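Local structure of acetyl transferase (Salmonella typhimurium, 1Z9U) at residues Gly154-Ala159 with His167-Tyr172. The protein probably transfers an acetyl group from acetyl-CoA to the N-terminal serine of ribosomal protein L7/L12. Numbering follows the deposited sequence.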
ATOM      1  N   GLY B 154       6.217   2.811 -12.545  1.00 45.78           N
ATOM      2  CA  GLY B 154       6.030   1.427 -12.936  1.00 46.21           C
ATOM      3  C   GLY B 154       4.616   1.049 -13.296  1.00 46.25           C
ATOM      4  O   GLY B 154       3.711   1.881 -13.311  1.00 45.49           O
ATOM      5  N   CYS B 155       4.445  -0.231 -13.604  1.00 46.76           N
ATOM      6  CA  CYS B 155       3.157  -0.762 -14.008  1.00 46.78           C
ATOM      7  C   CYS B 155       2.915  -2.040 -13.218  1.00 46.51           C
ATOM      8  O   CYS B 155       3.671  -3.003 -13.325  1.00 46.38           O
ATOM      9  CB  CYS B 155       3.127  -1.015 -15.518  1.00 46.72           C
ATOM     10  SG  CYS B 155       1.527  -1.645 -16.109  1.00 48.44           S
ATOM     11  N   MET B 156       1.881  -2.013 -12.386  1.00 46.46           N
ATOM     12  CA  MET B 156       1.533  -3.140 -11.531  1.00 46.40           C
ATOM     13  C   MET B 156       0.536  -4.040 -12.267  1.00 46.08           C
ATOM     14  O   MET B 156      -0.587  -3.628 -12.558  1.00 45.19           O
ATOM     15  CB  MET B 156       0.971  -2.629 -10.199  1.00 46.15           C
ATOM     16  CG  MET B 156       1.869  -1.583  -9.494  1.00 47.42           C
ATOM     17  SD  MET B 156       1.219  -0.928  -7.924  1.00 47.38           S
ATOM     18  CE  MET B 156      -0.106   0.055  -8.547  1.00 48.15           C
ATOM     19  N   LYS B 157       0.973  -5.257 -12.591  1.00 46.13           N
ATOM     20  CA  LYS B 157       0.163  -6.222 -13.338  1.00 46.54           C
ATOM     21  C   LYS B 157      -1.001  -6.738 -12.487  1.00 45.92           C
ATOM     22  O   LYS B 157      -0.793  -7.240 -11.371  1.00 45.40           O
ATOM     23  CB  LYS B 157       1.049  -7.394 -13.811  1.00 46.87           C
ATOM     24  CG  LYS B 157       0.334  -8.531 -14.551  1.00 47.54           C
ATOM     25  CD  LYS B 157       1.351  -9.571 -15.069  1.00 48.13           C
ATOM     26  CE  LYS B 157       0.691 -10.715 -15.859  1.00 50.69           C
ATOM     27  NZ  LYS B 157       0.076 -10.283 -17.171  1.00 53.99           N
ATOM     28  N   GLN B 158      -2.221  -6.592 -13.011  1.00 45.37           N
ATOM     29  CA  GLN B 158      -3.413  -7.189 -12.398  1.00 45.43           C
ATOM     30  C   GLN B 158      -3.541  -6.815 -10.917  1.00 45.21           C
ATOM     31  O   GLN B 158      -3.935  -7.630 -10.081  1.00 45.34           O
ATOM     32  CB  GLN B 158      -3.414  -8.723 -12.631  1.00 45.05           C
ATOM     33  CG  GLN B 158      -3.487  -9.072 -14.142  1.00 45.77           C
ATOM     34  CD  GLN B 158      -3.429 -10.565 -14.491  1.00 46.91           C
ATOM     35  OE1 GLN B 158      -3.265 -10.918 -15.657  1.00 50.45           O
ATOM     36  NE2 GLN B 158      -3.570 -11.428 -13.509  1.00 47.58           N
ATOM     37  N   ALA B 159      -3.192  -5.574 -10.602  1.00 45.11           N
ATOM     38  CA  ALA B 159      -3.098  -5.127  -9.220  1.00 45.81           C
ATOM     39  C   ALA B 159      -4.458  -4.890  -8.580  1.00 47.05           C
ATOM     40  O   ALA B 159      -4.604  -4.987  -7.358  1.00 46.83           O
ATOM     41  CB  ALA B 159      -2.250  -3.881  -9.128  1.00 45.11           C
ATOM     42  N   HIS B 167      -7.006  -5.656 -13.041  1.00 48.28           N
ATOM     43  CA  HIS B 167      -6.576  -4.603 -13.971  1.00 47.16           C
ATOM     44  C   HIS B 167      -5.161  -4.139 -13.695  1.00 45.68           C
ATOM     45  O   HIS B 167      -4.776  -3.988 -12.541  1.00 45.22           O
ATOM     46  CB  HIS B 167      -7.540  -3.401 -13.916  1.00 47.23           C
ATOM     47  CG  HIS B 167      -8.954  -3.751 -14.261  1.00 48.18           C
ATOM     48  ND1 HIS B 167      -9.914  -4.000 -13.304  1.00 49.53           N
ATOM     49  CD2 HIS B 167      -9.562  -3.921 -15.457  1.00 47.88           C
ATOM     50  CE1 HIS B 167     -11.056  -4.299 -13.896  1.00 47.85           C
ATOM     51  NE2 HIS B 167     -10.868  -4.264 -15.202  1.00 48.98           N
ATOM     52  N   ASP B 168      -4.401  -3.913 -14.762  1.00 44.63           N
ATOM     53  CA  ASP B 168      -3.064  -3.342 -14.657  1.00 44.11           C
ATOM     54  C   ASP B 168      -3.182  -1.884 -14.237  1.00 43.88           C
ATOM     55  O   ASP B 168      -4.045  -1.148 -14.739  1.00 42.40           O
ATOM     56  CB  ASP B 168      -2.334  -3.416 -15.998  1.00 44.36           C
ATOM     57  CG  ASP B 168      -2.068  -4.853 -16.460  1.00 45.40           C
ATOM     58  OD1 ASP B 168      -2.456  -5.817 -15.763  1.00 46.39           O
ATOM     59  OD2 ASP B 168      -1.453  -5.010 -17.535  1.00 46.30           O
ATOM     60  N   VAL B 169      -2.328  -1.471 -13.306  1.00 43.71           N
ATOM     61  CA  VAL B 169      -2.320  -0.081 -12.879  1.00 43.89           C
ATOM     62  C   VAL B 169      -0.933   0.553 -12.953  1.00 43.61           C
ATOM     63  O   VAL B 169       0.065  -0.044 -12.547  1.00 43.79           O
ATOM     64  CB  VAL B 169      -3.054   0.170 -11.501  1.00 44.52           C
ATOM     65  CG1 VAL B 169      -3.837  -1.048 -11.021  1.00 44.83           C
ATOM     66  CG2 VAL B 169      -2.140   0.735 -10.435  1.00 44.49           C
ATOM     67  N   ASN B 170      -0.894   1.759 -13.510  1.00 42.79           N
ATOM     68  CA  ASN B 170       0.301   2.588 -13.543  1.00 42.39           C
ATOM     69  C   ASN B 170       0.493   3.279 -12.202  1.00 42.32           C
ATOM     70  O   ASN B 170      -0.476   3.722 -11.589  1.00 42.11           O
ATOM     71  CB  ASN B 170       0.151   3.660 -14.622  1.00 42.09           C
ATOM     72  CG  ASN B 170       0.417   3.123 -16.012  1.00 41.94           C
ATOM     73  OD1 ASN B 170       1.135   2.138 -16.184  1.00 41.19           O
ATOM     74  ND2 ASN B 170      -0.144   3.776 -17.007  1.00 39.41           N
ATOM     75  N   MET B 171       1.744   3.365 -11.759  1.00 41.78           N
ATOM     76  CA  MET B 171       2.075   4.103 -10.559  1.00 42.46           C
ATOM     77  C   MET B 171       2.912   5.304 -10.952  1.00 40.93           C
ATOM     78  O   MET B 171       3.950   5.164 -11.594  1.00 40.51           O
ATOM     79  CB  MET B 171       2.839   3.235  -9.540  1.00 41.95           C
ATOM     80  CG  MET B 171       3.351   4.047  -8.310  1.00 45.19           C
ATOM     81  SD  MET B 171       4.283   3.105  -7.043  1.00 46.41           S
ATOM     82  CE  MET B 171       2.918   2.365  -6.147  1.00 47.69           C
ATOM     83  N   TYR B 172       2.441   6.485 -10.557  1.00 40.21           N
ATOM     84  CA  TYR B 172       3.130   7.734 -10.828  1.00 39.30           C
ATOM     85  C   TYR B 172       3.533   8.360  -9.510  1.00 39.40           C
ATOM     86  O   TYR B 172       2.814   8.231  -8.524  1.00 39.27           O
ATOM     87  CB  TYR B 172       2.196   8.708 -11.540  1.00 38.67           C
ATOM     88  CG  TYR B 172       1.788   8.349 -12.950  1.00 37.89           C
ATOM     89  CD1 TYR B 172       2.557   8.772 -14.037  1.00 36.21           C
ATOM     90  CD2 TYR B 172       0.594   7.644 -13.206  1.00 35.50           C
ATOM     91  CE1 TYR B 172       2.192   8.483 -15.339  1.00 36.04           C
ATOM     92  CE2 TYR B 172       0.206   7.357 -14.518  1.00 34.96           C
ATOM     93  CZ  TYR B 172       1.016   7.776 -15.583  1.00 37.34           C
ATOM     94  OH  TYR B 172       0.666   7.514 -16.900  1.00 36.80           O
TER
HETATM   95  O   HOH W   1      -2.311  -8.111 -17.163  1.00 40.08           O
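His167 meets the turn of segment 154-159 through its backbone, its O lying 3.5 Å from Gln158 CA. Asp168 makes the chief polar side-chain contact: OD1 accepts the backbone N-H of Gln158 at 2.9 Å, on the anti side of the carboxylate and 33° out of its plane. With CG beside its own backbone N (chi1 -65°), the short acid reaches into the type II turn Met156-Ala159, whose third position Gln158 fills with a positive phi. A water donates to the same OD1 and accepts from Lys157 NZ, so two donors grip this oxygen and the flexible lysine is tied in. Val169 pairs with Met156 in an antiparallel hydrogen-bonded pair, Met156 N to Val169 O (2.7 Å) and Val169 N to Met156 O; its branched, apolar side chain suits a buried strand face, where CG1 packs on Ala159 CB at 3.8 Å. Asn170, on the other face with Cys155, sets OD1 3.8 Å from Cys155 SG; its amide suits the site because ND2 bonds Asn142 OD1. Met171 pairs with Gly154, which, lacking a side chain, is fully extended; Gly154 O receives a nearly straight bond from Met171 N (2.9 Å, 173°), the return bond being weak. The pliable methionine turns its CE to Met156 SD at 4.1 Å; Met156 of the second subunit also packs on Met171. The antiparallel hairpin of strands 151-162 and 165-175 is thus the outermost pair of this chain's GNAT sheet, Cys155 bonding through its backbone to the second subunit; Asn170's side chain lies about 5 Å from that of Cys134, which binds CoA covalently in another structure.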